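Local structure of thymine dioxygenase (Neurospora crassa, 5C3Q) at residues N52-Q56 / Q157-L161. The protein probably acts as an iron- and 2-oxoglutarate-dependent dioxygenase that hydroxylates thymine at its methyl group. Residues are numbered along the deposited sequence.
Sequences NIPIQ and QCKAL. With EDO (1,2-ethanediol), chain L.
Residues 52-56 form an irregular linker, with Asn52 in a left-handed conformation (phi/psi 51/50) and Gln56 at the N-cap of helix 57-71; 157-161 is a little over one turn in the middle of helix 147-173, with Leu161 N hydrogen-bonded to Gln157 O (3.0 Å). CA of Ile55 lies 6.8 Å from CA of Gln157, and CA of Pro54 7.6 Å from CA of Leu161. Ile55 (m, t) is buried against the helix, its CD1 4.0 Å from Cys158 SG and 4.3 Å from Leu161 CD2. Leu161 (t, p) CD2 lies 4.0 Å from Ile53 (p, t) CD1, and Leu161 CD1 4.1 Å from Pro54 CD. Phe226 and Leu224 of strand 222-227 extend this apolar layer, where the helix packs on the major sheet of the double-stranded beta-helix fold. Gln157 (m, t) places OE1 3.8 Å from Ile55 CG1; a water 2.9 Å from this OE1 accepts from Gln56 N (2.8 Å), while Gln157 NE2 hydrogen-bonds to Asn153 OD1. Ethanediol, probably from crystallisation liquor, hydrogen-bonds through O2 to Ile55 O (very short, 2.4 Å).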
loop_
_atom_site.group_PDB
_atom_site.type_symbol
_atom_site.label_atom_id
_atom_site.label_comp_id
_atom_site.label_asym_id
_atom_site.label_seq_id
_atom_site.Cartn_x
_atom_site.Cartn_y
_atom_site.Cartn_z
ATOM N N ASN A 52 -13.783 -10.773 -4.830
ATOM C CA ASN A 52 -13.614 -11.913 -5.735
ATOM C C ASN A 52 -12.373 -11.800 -6.609
ATOM O O ASN A 52 -12.435 -11.953 -7.832
ATOM C CB ASN A 52 -14.867 -12.113 -6.590
ATOM C CG ASN A 52 -16.099 -12.387 -5.750
ATOM O OD1 ASN A 52 -15.999 -12.896 -4.637
ATOM N ND2 ASN A 52 -17.264 -12.040 -6.272
ATOM N N ILE A 53 -11.247 -11.515 -5.964
ATOM C CA ILE A 53 -9.950 -11.507 -6.634
ATOM C C ILE A 53 -9.434 -12.947 -6.717
ATOM O O ILE A 53 -9.911 -13.814 -5.985
ATOM C CB ILE A 53 -8.924 -10.588 -5.920
ATOM C CG1 ILE A 53 -8.805 -10.925 -4.426
ATOM C CG2 ILE A 53 -9.317 -9.126 -6.093
ATOM C CD1 ILE A 53 -7.523 -10.439 -3.784
ATOM N N PRO A 54 -8.459 -13.213 -7.603
ATOM C CA PRO A 54 -7.967 -14.589 -7.749
ATOM C C PRO A 54 -7.241 -15.173 -6.523
ATOM O O PRO A 54 -7.107 -16.395 -6.423
ATOM C CB PRO A 54 -7.005 -14.501 -8.945
ATOM C CG PRO A 54 -7.342 -13.225 -9.635
ATOM C CD PRO A 54 -7.806 -12.300 -8.554
ATOM N N ILE A 55 -6.777 -14.327 -5.606
ATOM C CA ILE A 55 -6.123 -14.808 -4.381
ATOM C C ILE A 55 -7.181 -15.368 -3.430
ATOM O O ILE A 55 -8.103 -14.655 -3.042
ATOM C CB ILE A 55 -5.319 -13.687 -3.681
ATOM C CG1 ILE A 55 -4.166 -13.229 -4.581
ATOM C CG2 ILE A 55 -4.770 -14.171 -2.342
ATOM C CD1 ILE A 55 -3.529 -11.919 -4.167
ATOM N N GLN A 56 -7.035 -16.639 -3.056
ATOM C CA GLN A 56 -8.035 -17.339 -2.240
ATOM C C GLN A 56 -8.047 -16.869 -0.781
ATOM O O GLN A 56 -6.988 -16.642 -0.198
ATOM C CB GLN A 56 -7.789 -18.853 -2.268
ATOM C CG GLN A 56 -8.030 -19.510 -3.616
ATOM C CD GLN A 56 -9.485 -19.468 -4.054
ATOM O OE1 GLN A 56 -9.799 -18.959 -5.129
ATOM N NE2 GLN A 56 -10.381 -20.000 -3.222
ATOM N N GLN A 157 1.631 -14.024 -6.411
ATOM C CA GLN A 157 0.192 -13.882 -6.643
ATOM C C GLN A 157 -0.258 -12.414 -6.652
ATOM O O GLN A 157 -1.119 -12.036 -7.445
ATOM C CB GLN A 157 -0.597 -14.683 -5.613
ATOM C CG GLN A 157 -0.416 -16.182 -5.785
ATOM C CD GLN A 157 -1.369 -16.990 -4.928
ATOM O OE1 GLN A 157 -2.552 -16.661 -4.812
ATOM N NE2 GLN A 157 -0.862 -18.060 -4.329
ATOM N N CYS A 158 0.329 -11.594 -5.782
ATOM C CA CYS A 158 0.069 -10.150 -5.791
ATOM C C CYS A 158 0.683 -9.488 -7.024
ATOM O O CYS A 158 0.111 -8.549 -7.581
ATOM C CB CYS A 158 0.614 -9.480 -4.526
ATOM S SG CYS A 158 -0.284 -9.873 -3.008
ATOM N N LYS A 159 1.854 -9.969 -7.433
ATOM C CA LYS A 159 2.496 -9.524 -8.672
ATOM C C LYS A 159 1.576 -9.771 -9.869
ATOM O O LYS A 159 1.445 -8.918 -10.747
ATOM C CB LYS A 159 3.834 -10.256 -8.856
ATOM C CG LYS A 159 4.482 -10.152 -10.228
ATOM C CD LYS A 159 5.726 -11.032 -10.278
ATOM C CE LYS A 159 6.244 -11.215 -11.689
ATOM N NZ LYS A 159 7.374 -12.189 -11.722
ATOM N N ALA A 160 0.938 -10.939 -9.890
ATOM C CA ALA A 160 -0.026 -11.276 -10.941
ATOM C C ALA A 160 -1.262 -10.369 -10.889
ATOM O O ALA A 160 -1.750 -9.930 -11.925
ATOM C CB ALA A 160 -0.431 -12.740 -10.844
ATOM N N LEU A 161 -1.760 -10.079 -9.687
ATOM C CA LEU A 161 -2.910 -9.175 -9.535
ATOM C C LEU A 161 -2.590 -7.748 -9.990
ATOM O O LEU A 161 -3.432 -7.079 -10.591
ATOM C CB LEU A 161 -3.404 -9.167 -8.085
ATOM C CG LEU A 161 -4.661 -8.348 -7.781
ATOM C CD1 LEU A 161 -5.822 -8.740 -8.684
ATOM C CD2 LEU A 161 -5.052 -8.506 -6.319
HETATM C C1 EDO L . -9.331 -12.574 0.383
HETATM O O1 EDO L . -8.674 -11.392 -0.087
HETATM C C2 EDO L . -10.243 -13.092 -0.712
HETATM O O2 EDO L . -9.529 -13.105 -1.951
HETATM O O HOH W 1 -4.606 -18.019 -3.313
#